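PDB 6H9D: lysozyme from Asticcacaulis excentricus, which probably hydrolyses peptidoglycan, as the phage-type muramidase domain of SpmX, a protein linked to cell morphogenesis and stalk synthesis. Local coordinates for residues E12-F17 with A83-C88; I34-T39 with A55-D60; Q98-R103 with A114-N119. All coordinates share one frame; numbering follows the deposited sequence.

Interaction 1. Residues E12-F17 with A83-C88; sequences ELIKSF and ALVSFC
Ile14 and Ser86 form the heart of this contact, which is mainly van der Waals packing. The CG1 branch of Ile14 does the touching. With CG1 anti to the carbonyl carbon (chi1 -71°), this branch lies against the serine, Ile14 CG1 being 3.5 Å from Ser86 CB. Further out, Ile14 CD1 reaches the backbone of the other helix, 3.6 Å from Ser86 CA, and meets Val85 CG1 at 4.0 Å. Leu13 adds its CD2 methyl, which sits 4.1 Å from Ser86 OG.

Phe17 adds the edge of its ring, with Phe17 CE2 3.8 Å from Ser86 OG, near the ring plane. Polar bonding of that buried hydroxyl is supplied from elsewhere. Ser86 OG is hydrogen-bonded to Glu142 and to Arg138, both on helix 133-146. The serine is therefore a polar point at which three helices meet.

Ile14 CA and Ser86 CA are the nearest such pair, 5.7 Å apart. The axes of the two helix segments approach to 9.8 Å, at 30° to each other. Such packing of the N-terminal helix on the helical body is as in other phage-type lysozymes. Helix 133-146 touches Leu13 and Phe17, while helix 50-71 meets Ile14 through Leu61 and Val85 through Ile64.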
ATOM      1  N   GLU A  12      -2.240   8.784  -5.649  1.00 34.74           N
ATOM      2  CA  GLU A  12      -2.462   8.427  -7.067  1.00 37.82           C
ATOM      3  C   GLU A  12      -1.688   7.142  -7.416  1.00 33.20           C
ATOM      4  O   GLU A  12      -2.184   6.289  -8.140  1.00 34.66           O
ATOM      5  CB  GLU A  12      -2.033   9.555  -8.014  1.00 41.65           C
ATOM      6  CG  GLU A  12      -2.847  10.831  -7.891  1.00 49.18           C
ATOM      7  CD  GLU A  12      -4.358  10.667  -7.832  1.00 60.84           C
ATOM      8  OE1 GLU A  12      -4.905   9.919  -8.676  1.00 46.38           O
ATOM      9  OE2 GLU A  12      -4.974  11.297  -6.941  1.00 62.99           O
ATOM     10  N   LEU A  13      -0.468   6.998  -6.899  1.00 39.01           N
ATOM     11  CA  LEU A  13       0.299   5.775  -7.112  1.00 32.96           C
ATOM     12  C   LEU A  13      -0.504   4.557  -6.619  1.00 33.49           C
ATOM     13  O   LEU A  13      -0.685   3.560  -7.311  1.00 29.98           O
ATOM     14  CB  LEU A  13       1.638   5.876  -6.374  1.00 35.74           C
ATOM     15  CG  LEU A  13       2.476   4.599  -6.449  1.00 39.75           C
ATOM     16  CD1 LEU A  13       2.941   4.373  -7.874  1.00 43.35           C
ATOM     17  CD2 LEU A  13       3.663   4.622  -5.505  1.00 39.51           C
ATOM     18  N   ILE A  14      -1.019   4.658  -5.398  1.00 32.97           N
ATOM     19  CA  ILE A  14      -1.725   3.561  -4.769  1.00 31.20           C
ATOM     20  C   ILE A  14      -2.980   3.222  -5.578  1.00 27.68           C
ATOM     21  O   ILE A  14      -3.261   2.050  -5.855  1.00 28.82           O
ATOM     22  CB  ILE A  14      -2.015   3.904  -3.296  1.00 30.16           C
ATOM     23  CG1 ILE A  14      -0.700   3.861  -2.512  1.00 30.03           C
ATOM     24  CG2 ILE A  14      -3.079   2.995  -2.707  1.00 32.05           C
ATOM     25  CD1 ILE A  14      -0.808   4.275  -1.068  1.00 33.38           C
ATOM     26  N   LYS A  15      -3.694   4.263  -5.998  1.00 28.73           N
ATOM     27  CA  LYS A  15      -4.917   4.100  -6.761  1.00 33.96           C
ATOM     28  C   LYS A  15      -4.618   3.417  -8.108  1.00 36.43           C
ATOM     29  O   LYS A  15      -5.470   2.741  -8.659  1.00 32.28           O
ATOM     30  CB  LYS A  15      -5.524   5.490  -6.938  1.00 36.06           C
ATOM     31  CG  LYS A  15      -6.921   5.561  -7.507  1.00 44.77           C
ATOM     32  CD  LYS A  15      -7.330   7.001  -7.770  1.00 41.91           C
ATOM     33  CE  LYS A  15      -7.322   7.821  -6.501  1.00 31.94           C
ATOM     34  NZ  LYS A  15      -7.821   9.194  -6.732  1.00 35.46           N
ATOM     35  N   SER A  16      -3.418   3.629  -8.644  1.00 35.16           N
ATOM     36  CA  SER A  16      -3.057   3.162  -9.975  1.00 39.21           C
ATOM     37  C   SER A  16      -3.000   1.636  -9.997  1.00 44.78           C
ATOM     38  O   SER A  16      -3.122   1.046 -11.048  1.00 41.45           O
ATOM     39  CB  SER A  16      -1.748   3.773 -10.441  1.00 38.82           C
ATOM     40  OG  SER A  16      -0.655   3.234  -9.715  1.00 37.76           O
ATOM     41  N   PHE A  17      -2.851   1.005  -8.827  1.00 40.79           N
ATOM     42  CA  PHE A  17      -2.791  -0.436  -8.731  1.00 39.71           C
ATOM     43  C   PHE A  17      -4.181  -1.027  -8.473  1.00 39.57           C
ATOM     44  O   PHE A  17      -4.328  -2.242  -8.380  1.00 41.90           O
ATOM     45  CB  PHE A  17      -1.802  -0.880  -7.638  1.00 32.45           C
ATOM     46  CG  PHE A  17      -0.426  -0.290  -7.773  1.00 34.37           C
ATOM     47  CD1 PHE A  17       0.303  -0.483  -8.930  1.00 39.62           C
ATOM     48  CD2 PHE A  17       0.144   0.463  -6.754  1.00 39.20           C
ATOM     49  CE1 PHE A  17       1.552   0.096  -9.077  1.00 35.51           C
ATOM     50  CE2 PHE A  17       1.412   1.001  -6.887  1.00 43.61           C
ATOM     51  CZ  PHE A  17       2.111   0.819  -8.060  1.00 38.32           C
ATOM     52  N   ALA A  83       6.101   5.997  -0.918  1.00 25.70           N
ATOM     53  CA  ALA A  83       6.406   4.625  -1.411  1.00 29.50           C
ATOM     54  C   ALA A  83       6.237   3.589  -0.290  1.00 27.27           C
ATOM     55  O   ALA A  83       5.741   2.487  -0.551  1.00 27.26           O
ATOM     56  CB  ALA A  83       7.796   4.553  -1.990  1.00 26.37           C
ATOM     57  N   LEU A  84       6.699   3.914   0.926  1.00 27.24           N
ATOM     58  CA  LEU A  84       6.557   2.969   2.054  1.00 29.61           C
ATOM     59  C   LEU A  84       5.076   2.765   2.420  1.00 27.96           C
ATOM     60  O   LEU A  84       4.696   1.663   2.760  1.00 27.29           O
ATOM     61  CB  LEU A  84       7.368   3.442   3.261  1.00 30.90           C
ATOM     62  CG  LEU A  84       8.883   3.279   3.125  1.00 31.29           C
ATOM     63  CD1 LEU A  84       9.585   3.820   4.352  1.00 29.69           C
ATOM     64  CD2 LEU A  84       9.291   1.834   2.884  1.00 32.26           C
ATOM     65  N   VAL A  85       4.256   3.815   2.339  1.00 24.72           N
ATOM     66  CA  VAL A  85       2.824   3.681   2.610  1.00 28.14           C
ATOM     67  C   VAL A  85       2.173   2.752   1.577  1.00 29.84           C
ATOM     68  O   VAL A  85       1.383   1.884   1.926  1.00 31.42           O
ATOM     69  CB  VAL A  85       2.130   5.050   2.638  1.00 34.34           C
ATOM     70  CG1 VAL A  85       0.621   4.895   2.646  1.00 35.05           C
ATOM     71  CG2 VAL A  85       2.570   5.871   3.837  1.00 34.06           C
ATOM     72  N   SER A  86       2.555   2.906   0.304  1.00 29.36           N
ATOM     73  CA  SER A  86       2.044   2.085  -0.765  1.00 26.69           C
ATOM     74  C   SER A  86       2.417   0.629  -0.496  1.00 27.33           C
ATOM     75  O   SER A  86       1.578  -0.285  -0.585  1.00 28.85           O
ATOM     76  CB  SER A  86       2.556   2.542  -2.122  1.00 29.01           C
ATOM     77  OG  SER A  86       2.062   1.693  -3.165  1.00 30.58           O
ATOM     78  N   PHE A  87       3.674   0.441  -0.097  1.00 23.94           N
ATOM     79  CA  PHE A  87       4.245  -0.869   0.112  1.00 24.30           C
ATOM     80  C   PHE A  87       3.570  -1.535   1.329  1.00 28.80           C
ATOM     81  O   PHE A  87       3.071  -2.642   1.245  1.00 31.33           O
ATOM     82  CB  PHE A  87       5.755  -0.742   0.302  1.00 24.78           C
ATOM     83  CG  PHE A  87       6.447  -2.048   0.610  1.00 24.85           C
ATOM     84  CD1 PHE A  87       6.628  -2.999  -0.375  1.00 30.66           C
ATOM     85  CD2 PHE A  87       6.904  -2.319   1.887  1.00 29.57           C
ATOM     86  CE1 PHE A  87       7.251  -4.205  -0.086  1.00 35.56           C
ATOM     87  CE2 PHE A  87       7.541  -3.518   2.170  1.00 32.61           C
ATOM     88  CZ  PHE A  87       7.709  -4.462   1.186  1.00 31.60           C
ATOM     89  N   CYS A  88       3.494  -0.785   2.425  1.00 27.80           N
ATOM     90  CA  CYS A  88       2.882  -1.236   3.660  1.00 27.53           C
ATOM     91  C   CYS A  88       1.387  -1.528   3.467  1.00 26.89           C
ATOM     92  O   CYS A  88       0.905  -2.525   3.962  1.00 32.78           O
ATOM     93  CB  CYS A  88       3.102  -0.229   4.778  1.00 31.60           C
ATOM     94  SG  CYS A  88       2.414  -0.845   6.341  1.00 33.12           S
TER

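Interaction 2. Residues I34-T39 with A55-D60; sequences IGYGHT and ALLRFD
His38 holds its CG anti to the backbone N (chi1 176°), while Asp60 holds its CG anti to the carbonyl carbon (chi1 -71°), and imidazole and carboxylate meet. His38 ND1 donates to Asp60 OD2 at 2.9 Å, with an N-H...O angle of 150°. The oxygen lies close to the ring plane. The nitrogen meets it on the syn side, but tilted out of the carboxylate plane. Leu56 is one helical turn before Asp60. Its CD2 lies over one face of the same ring, offset toward the rim, a CH-pi contact 4.0 Å from the centroid of the His38 ring.

This His-carboxylate bond joins the loop after strand 32-35, part of a small antiparallel hairpin, to the long helix 50-71. In phage lysozymes of the T4 type a helix of this kind links the two lobes. His38 NE2 is hydrogen-bonded to Ser41 OG, so both ring nitrogens have partners and the rotation of the ring is fixed. Water 1 donates to both Asp60 OD2 and Tyr36 O, and water 2 donates to Asp60 OD1 while accepting from Thr39 N.

Apolar packing flanks the polar site. Ile34 CG2 meets Leu56 CD1 at 4.0 Å. Tyr36 CD2 lies 4.1 Å from Leu57 CB, and Lys15 of helix 8-16 touches both of those residues.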
ATOM      1  N   ILE A  34     -16.537  -1.498  -2.229  1.00 37.09           N
ATOM      2  CA  ILE A  34     -16.797  -0.416  -3.160  1.00 32.16           C
ATOM      3  C   ILE A  34     -15.510   0.394  -3.351  1.00 36.55           C
ATOM      4  O   ILE A  34     -14.569   0.292  -2.560  1.00 33.55           O
ATOM      5  CB  ILE A  34     -17.970   0.448  -2.658  1.00 35.34           C
ATOM      6  CG1 ILE A  34     -18.628   1.224  -3.799  1.00 36.14           C
ATOM      7  CG2 ILE A  34     -17.527   1.380  -1.519  1.00 34.13           C
ATOM      8  CD1 ILE A  34     -19.960   1.870  -3.429  1.00 36.13           C
ATOM      9  N   GLY A  35     -15.492   1.212  -4.397  1.00 31.57           N
ATOM     10  CA  GLY A  35     -14.401   2.146  -4.602  1.00 34.41           C
ATOM     11  C   GLY A  35     -13.138   1.377  -4.936  1.00 34.21           C
ATOM     12  O   GLY A  35     -13.165   0.506  -5.808  1.00 37.90           O
ATOM     13  N   TYR A  36     -12.048   1.670  -4.218  1.00 30.22           N
ATOM     14  CA  TYR A  36     -10.775   0.996  -4.400  1.00 31.12           C
ATOM     15  C   TYR A  36     -10.558  -0.028  -3.281  1.00 32.87           C
ATOM     16  O   TYR A  36      -9.683   0.138  -2.462  1.00 37.20           O
ATOM     17  CB  TYR A  36      -9.642   2.023  -4.422  1.00 36.43           C
ATOM     18  CG  TYR A  36      -9.788   3.062  -5.503  1.00 35.06           C
ATOM     19  CD1 TYR A  36      -9.637   2.737  -6.844  1.00 39.76           C
ATOM     20  CD2 TYR A  36     -10.090   4.368  -5.183  1.00 30.58           C
ATOM     21  CE1 TYR A  36      -9.800   3.690  -7.837  1.00 43.90           C
ATOM     22  CE2 TYR A  36     -10.249   5.332  -6.157  1.00 36.46           C
ATOM     23  CZ  TYR A  36     -10.127   4.987  -7.489  1.00 36.26           C
ATOM     24  OH  TYR A  36     -10.259   5.961  -8.426  1.00 42.09           O
ATOM     25  N   GLY A  37     -11.433  -1.024  -3.227  1.00 31.56           N
ATOM     26  CA  GLY A  37     -11.362  -2.114  -2.242  1.00 31.05           C
ATOM     27  C   GLY A  37     -11.820  -1.703  -0.860  1.00 35.51           C
ATOM     28  O   GLY A  37     -11.400  -2.329   0.079  1.00 33.30           O
ATOM     29  N   HIS A  38     -12.667  -0.687  -0.762  1.00 37.04           N
ATOM     30  CA  HIS A  38     -13.145  -0.196   0.554  1.00 32.09           C
ATOM     31  C   HIS A  38     -14.256  -1.099   1.095  1.00 34.62           C
ATOM     32  O   HIS A  38     -15.111  -1.471   0.319  1.00 32.68           O
ATOM     33  CB  HIS A  38     -13.581   1.264   0.467  1.00 29.96           C
ATOM     34  CG  HIS A  38     -14.147   1.765   1.745  1.00 33.66           C
ATOM     35  ND1 HIS A  38     -13.369   2.194   2.763  1.00 30.65           N
ATOM     36  CD2 HIS A  38     -15.405   1.834   2.196  1.00 31.08           C
ATOM     37  CE1 HIS A  38     -14.121   2.547   3.763  1.00 29.62           C
ATOM     38  NE2 HIS A  38     -15.350   2.335   3.443  1.00 32.85           N
ATOM     39  N   THR A  39     -14.252  -1.377   2.396  1.00 30.81           N
ATOM     40  CA  THR A  39     -15.289  -2.261   2.967  1.00 30.90           C
ATOM     41  C   THR A  39     -15.915  -1.720   4.255  1.00 35.80           C
ATOM     42  O   THR A  39     -17.075  -1.923   4.428  1.00 30.02           O
ATOM     43  CB  THR A  39     -14.700  -3.633   3.303  1.00 33.78           C
ATOM     44  OG1 THR A  39     -13.622  -3.444   4.207  1.00 31.52           O
ATOM     45  CG2 THR A  39     -14.234  -4.401   2.087  1.00 37.36           C
ATOM     46  N   ALA A  55     -11.848   9.599  -1.368  1.00 31.39           N
ATOM     47  CA  ALA A  55     -12.051   9.876   0.038  1.00 32.57           C
ATOM     48  C   ALA A  55     -11.963   8.577   0.841  1.00 26.81           C
ATOM     49  O   ALA A  55     -11.273   8.535   1.832  1.00 28.12           O
ATOM     50  CB  ALA A  55     -13.364  10.583   0.253  1.00 36.81           C
ATOM     51  N   LEU A  56     -12.640   7.522   0.382  1.00 26.45           N
ATOM     52  CA  LEU A  56     -12.666   6.253   1.085  1.00 26.36           C
ATOM     53  C   LEU A  56     -11.276   5.608   1.121  1.00 29.36           C
ATOM     54  O   LEU A  56     -10.898   4.994   2.118  1.00 32.79           O
ATOM     55  CB  LEU A  56     -13.692   5.325   0.425  1.00 28.19           C
ATOM     56  CG  LEU A  56     -15.142   5.819   0.486  1.00 30.98           C
ATOM     57  CD1 LEU A  56     -16.028   4.970  -0.396  1.00 39.25           C
ATOM     58  CD2 LEU A  56     -15.661   5.816   1.915  1.00 30.89           C
ATOM     59  N   LEU A  57     -10.521   5.718   0.030  1.00 28.35           N
ATOM     60  CA  LEU A  57      -9.170   5.171  -0.013  1.00 29.93           C
ATOM     61  C   LEU A  57      -8.326   5.900   1.046  1.00 29.15           C
ATOM     62  O   LEU A  57      -7.583   5.256   1.781  1.00 26.55           O
ATOM     63  CB  LEU A  57      -8.589   5.287  -1.435  1.00 27.56           C
ATOM     64  CG  LEU A  57      -7.095   4.967  -1.582  1.00 29.63           C
ATOM     65  CD1 LEU A  57      -6.787   3.541  -1.135  1.00 33.99           C
ATOM     66  CD2 LEU A  57      -6.632   5.189  -3.009  1.00 33.11           C
ATOM     67  N   ARG A  58      -8.492   7.223   1.183  1.00 32.70           N
ATOM     68  CA  ARG A  58      -7.711   7.975   2.174  1.00 31.65           C
ATOM     69  C   ARG A  58      -8.095   7.515   3.584  1.00 32.57           C
ATOM     70  O   ARG A  58      -7.248   7.484   4.457  1.00 30.35           O
ATOM     71  CB  ARG A  58      -7.874   9.486   1.974  1.00 29.45           C
ATOM     72  CG  ARG A  58      -7.215  10.002   0.699  1.00 32.06           C
ATOM     73  CD  ARG A  58      -7.694  11.383   0.276  1.00 32.11           C
ATOM     74  NE  ARG A  58      -6.944  11.897  -0.869  1.00 35.31           N
ATOM     75  CZ  ARG A  58      -5.811  12.595  -0.754  1.00 36.54           C
ATOM     76  NH1 ARG A  58      -5.300  12.806   0.441  1.00 27.98           N
ATOM     77  NH2 ARG A  58      -5.204  13.066  -1.827  1.00 28.94           N
ATOM     78  N   PHE A  59      -9.356   7.118   3.803  1.00 28.92           N
ATOM     79  CA  PHE A  59      -9.734   6.525   5.106  1.00 28.59           C
ATOM     80  C   PHE A  59      -8.968   5.222   5.336  1.00 29.14           C
ATOM     81  O   PHE A  59      -8.415   5.000   6.378  1.00 30.60           O
ATOM     82  CB  PHE A  59     -11.224   6.219   5.198  1.00 27.32           C
ATOM     83  CG  PHE A  59     -12.147   7.411   5.211  1.00 33.62           C
ATOM     84  CD1 PHE A  59     -11.698   8.667   5.596  1.00 38.27           C
ATOM     85  CD2 PHE A  59     -13.481   7.258   4.868  1.00 36.30           C
ATOM     86  CE1 PHE A  59     -12.560   9.754   5.596  1.00 40.92           C
ATOM     87  CE2 PHE A  59     -14.342   8.345   4.883  1.00 33.36           C
ATOM     88  CZ  PHE A  59     -13.889   9.580   5.270  1.00 34.88           C
ATOM     89  N   ASP A  60      -8.930   4.358   4.318  1.00 29.36           N
ATOM     90  CA  ASP A  60      -8.293   3.050   4.426  1.00 29.14           C
ATOM     91  C   ASP A  60      -6.779   3.233   4.656  1.00 26.58           C
ATOM     92  O   ASP A  60      -6.119   2.367   5.208  1.00 30.32           O
ATOM     93  CB  ASP A  60      -8.629   2.195   3.198  1.00 29.70           C
ATOM     94  CG  ASP A  60     -10.086   1.740   3.162  1.00 35.67           C
ATOM     95  OD1 ASP A  60     -10.671   1.582   4.246  1.00 32.18           O
ATOM     96  OD2 ASP A  60     -10.645   1.587   2.050  1.00 33.33           O
TER
HETATM   97  O   HOH W   1     -10.392   2.115  -0.422  1.00 29.18           O
HETATM   98  O   HOH W   2     -12.191  -0.581   4.483  1.00 32.74           O

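Interaction 3. Residues Q98-R103 with A114-N119; sequences QSDVLR and AQAMDN
A helical hairpin is closed here: Val101, at the start of helix 100-106, packs on Ala116 of helix 110-116 and on Met117, which follows it. Val101 CG2 is the main probe. It lies 3.5 Å from Ala116 CB, tighter than usual for two carbons. It also comes 3.6 Å from the backbone N of Met117 and 3.8 Å from Met117 CG. The side chains of Val101 and Met117 cross at about a right angle, and the extended chain of Met117 brings its CE to 4.1 Å from Val101 CG1. The small alanine lets the backbones approach closely, with Val101 CA and Ala116 CA 5.1 Å apart.

The start of helix 100-106 is finished by an N-cap. Ser99 OG accepts from Leu102 N at 3.1 Å, along a fairly straight bond (164°). Asp100, the next residue, has its CG between the backbone N and the carbonyl carbon (chi1 40°), the crowded position. In this fold-back Asp100 OD1 accepts from Val101 N, which lies above the carboxylate plane. OD1 is also hydrogen-bonded to Trp120 NE1, so two donors grip it. The carboxylate carbon of Asp100, CG, rests 3.8 Å from Ala116 CB. Asp100 OD2 and Asn119 ND2 are modelled implausibly close, so the nature of that approach is doubtful.

The hairpin lies in the helical part of the phage-lysozyme fold. Leu84 and Phe87 of helix 78-91 both touch Val101 and Met117. Trp120 packs against Val101 and Ser99, and Lys143 of helix 133-146 forms a salt bridge with Asp118.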
ATOM      1  N   GLN A  98       7.648  -6.627  10.352  1.00 42.24           N
ATOM      2  CA  GLN A  98       8.629  -7.694  10.496  1.00 43.26           C
ATOM      3  C   GLN A  98       9.586  -7.742   9.301  1.00 44.81           C
ATOM      4  O   GLN A  98      10.392  -8.658   9.239  1.00 38.65           O
ATOM      5  CB  GLN A  98       7.931  -9.056  10.600  1.00 47.18           C
ATOM      6  CG  GLN A  98       6.984  -9.176  11.791  1.00 53.10           C
ATOM      7  CD  GLN A  98       7.593  -8.657  13.072  1.00 59.11           C
ATOM      8  OE1 GLN A  98       7.038  -7.780  13.734  1.00 65.35           O
ATOM      9  NE2 GLN A  98       8.760  -9.181  13.419  1.00 69.34           N
ATOM     10  N   SER A  99       9.485  -6.781   8.364  1.00 39.74           N
ATOM     11  CA  SER A  99      10.110  -6.932   7.034  1.00 37.83           C
ATOM     12  C   SER A  99      11.586  -6.512   7.035  1.00 34.26           C
ATOM     13  O   SER A  99      12.011  -5.617   7.776  1.00 35.08           O
ATOM     14  CB  SER A  99       9.354  -6.148   5.970  1.00 36.82           C
ATOM     15  OG  SER A  99       9.450  -4.747   6.211  1.00 34.67           O
ATOM     16  N   ASP A 100      12.341  -7.211   6.181  1.00 34.73           N
ATOM     17  CA  ASP A 100      13.664  -6.821   5.725  1.00 38.67           C
ATOM     18  C   ASP A 100      13.670  -5.332   5.324  1.00 36.87           C
ATOM     19  O   ASP A 100      14.568  -4.592   5.706  1.00 35.05           O
ATOM     20  CB  ASP A 100      14.114  -7.712   4.556  1.00 38.45           C
ATOM     21  CG  ASP A 100      13.059  -8.089   3.504  1.00 41.69           C
ATOM     22  OD1 ASP A 100      11.893  -7.603   3.549  1.00 36.14           O
ATOM     23  OD2 ASP A 100      13.408  -8.879   2.612  1.00 50.24           O
ATOM     24  N   VAL A 101      12.666  -4.924   4.533  1.00 35.24           N
ATOM     25  CA  VAL A 101      12.547  -3.539   4.035  1.00 34.15           C
ATOM     26  C   VAL A 101      12.630  -2.544   5.187  1.00 31.86           C
ATOM     27  O   VAL A 101      13.459  -1.640   5.168  1.00 35.85           O
ATOM     28  CB  VAL A 101      11.256  -3.333   3.224  1.00 34.63           C
ATOM     29  CG1 VAL A 101      11.047  -1.868   2.851  1.00 35.31           C
ATOM     30  CG2 VAL A 101      11.244  -4.221   1.993  1.00 35.14           C
ATOM     31  N   LEU A 102      11.782  -2.722   6.205  1.00 30.62           N
ATOM     32  CA  LEU A 102      11.743  -1.801   7.340  1.00 31.56           C
ATOM     33  C   LEU A 102      13.085  -1.822   8.093  1.00 33.09           C
ATOM     34  O   LEU A 102      13.557  -0.777   8.532  1.00 34.49           O
ATOM     35  CB  LEU A 102      10.602  -2.193   8.289  1.00 37.58           C
ATOM     36  CG  LEU A 102      10.537  -1.376   9.579  1.00 36.90           C
ATOM     37  CD1 LEU A 102      10.373   0.095   9.272  1.00 40.91           C
ATOM     38  CD2 LEU A 102       9.426  -1.850  10.500  1.00 41.06           C
ATOM     39  N   ARG A 103      13.669  -3.003   8.264  1.00 36.52           N
ATOM     40  CA  ARG A 103      14.940  -3.121   8.972  1.00 43.43           C
ATOM     41  C   ARG A 103      16.007  -2.260   8.305  1.00 36.52           C
ATOM     42  O   ARG A 103      16.711  -1.494   8.963  1.00 36.61           O
ATOM     43  CB  ARG A 103      15.394  -4.581   9.021  1.00 46.82           C
ATOM     44  CG  ARG A 103      15.175  -5.255  10.365  1.00 59.35           C
ATOM     45  CD  ARG A 103      15.555  -6.726  10.314  1.00 58.05           C
ATOM     46  NE  ARG A 103      14.396  -7.595  10.499  1.00 64.62           N
ATOM     47  CZ  ARG A 103      13.966  -8.469   9.595  1.00 62.64           C
ATOM     48  NH1 ARG A 103      14.600  -8.594   8.437  1.00 67.25           N
ATOM     49  NH2 ARG A 103      12.903  -9.220   9.848  1.00 70.22           N
ATOM     50  N   ALA A 114      15.183  -0.652  -0.820  1.00 33.99           N
ATOM     51  CA  ALA A 114      14.534  -0.767  -2.116  1.00 35.29           C
ATOM     52  C   ALA A 114      14.700  -2.196  -2.645  1.00 30.89           C
ATOM     53  O   ALA A 114      13.761  -2.799  -3.128  1.00 31.06           O
ATOM     54  CB  ALA A 114      15.097   0.258  -3.076  1.00 35.97           C
ATOM     55  N   GLN A 115      15.921  -2.739  -2.561  1.00 33.74           N
ATOM     56  CA  GLN A 115      16.183  -4.092  -3.061  1.00 33.71           C
ATOM     57  C   GLN A 115      15.345  -5.118  -2.291  1.00 34.18           C
ATOM     58  O   GLN A 115      14.919  -6.112  -2.856  1.00 36.14           O
ATOM     59  CB  GLN A 115      17.652  -4.497  -2.912  1.00 40.75           C
ATOM     60  CG  GLN A 115      18.610  -3.692  -3.773  1.00 47.42           C
ATOM     61  CD  GLN A 115      20.039  -4.054  -3.455  1.00 55.80           C
ATOM     62  OE1 GLN A 115      20.634  -3.558  -2.494  1.00 57.71           O
ATOM     63  NE2 GLN A 115      20.586  -4.958  -4.247  1.00 39.41           N
ATOM     64  N   ALA A 116      15.172  -4.895  -0.992  1.00 32.92           N
ATOM     65  CA  ALA A 116      14.411  -5.825  -0.146  1.00 35.71           C
ATOM     66  C   ALA A 116      12.966  -5.951  -0.647  1.00 37.64           C
ATOM     67  O   ALA A 116      12.319  -6.964  -0.443  1.00 33.83           O
ATOM     68  CB  ALA A 116      14.464  -5.363   1.284  1.00 41.06           C
ATOM     69  N   MET A 117      12.464  -4.909  -1.321  1.00 35.39           N
ATOM     70  CA  MET A 117      11.100  -4.918  -1.812  1.00 32.76           C
ATOM     71  C   MET A 117      10.924  -6.044  -2.836  1.00 31.42           C
ATOM     72  O   MET A 117       9.819  -6.524  -3.063  1.00 30.75           O
ATOM     73  CB  MET A 117      10.722  -3.555  -2.405  1.00 32.01           C
ATOM     74  CG  MET A 117      10.649  -2.451  -1.364  1.00 32.86           C
ATOM     75  SD  MET A 117      10.154  -0.834  -2.085  1.00 34.27           S
ATOM     76  CE  MET A 117       9.885   0.115  -0.588  1.00 45.38           C
ATOM     77  N   ASP A 118      12.017  -6.460  -3.474  1.00 29.31           N
ATOM     78  CA  ASP A 118      11.974  -7.566  -4.446  1.00 35.55           C
ATOM     79  C   ASP A 118      11.546  -8.887  -3.790  1.00 37.54           C
ATOM     80  O   ASP A 118      11.184  -9.827  -4.491  1.00 36.69           O
ATOM     81  CB  ASP A 118      13.333  -7.763  -5.117  1.00 35.84           C
ATOM     82  CG  ASP A 118      13.828  -6.538  -5.863  1.00 41.46           C
ATOM     83  OD1 ASP A 118      13.006  -5.641  -6.148  1.00 35.92           O
ATOM     84  OD2 ASP A 118      15.031  -6.484  -6.148  1.00 41.17           O
ATOM     85  N   ASN A 119      11.633  -8.964  -2.453  1.00 40.05           N
ATOM     86  CA  ASN A 119      11.264 -10.169  -1.702  1.00 43.19           C
ATOM     87  C   ASN A 119       9.745 -10.326  -1.601  1.00 45.63           C
ATOM     88  O   ASN A 119       9.269 -11.307  -1.061  1.00 45.13           O
ATOM     89  CB  ASN A 119      11.861 -10.159  -0.297  1.00 40.19           C
ATOM     90  CG  ASN A 119      13.363 -10.200  -0.384  1.00 40.49           C
ATOM     91  OD1 ASN A 119      13.903 -10.757  -1.337  1.00 42.10           O
ATOM     92  ND2 ASN A 119      14.032  -9.553   0.545  1.00 39.23           N
TER

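Helix 78-91 serves two contacts. It gives one side to interaction 1 and another to interaction 3, whose centres are 15 Å apart. Helix 8-16 likewise joins interaction 1 to interaction 2. Their centres are 13 Å apart and their side chains touch. Along the chain, interaction 2 falls between the two segments of interaction 1, and interaction 3 follows both. Interactions 2 and 3 lie on opposite sides of the chain's centre, with nearest atoms about 17 Å apart. Interaction 1, centred 4 Å from the centre of the chain, thus joins the region of strands 24-26 and 32-35 to helices 100-106 and 110-116 through the core of the fold.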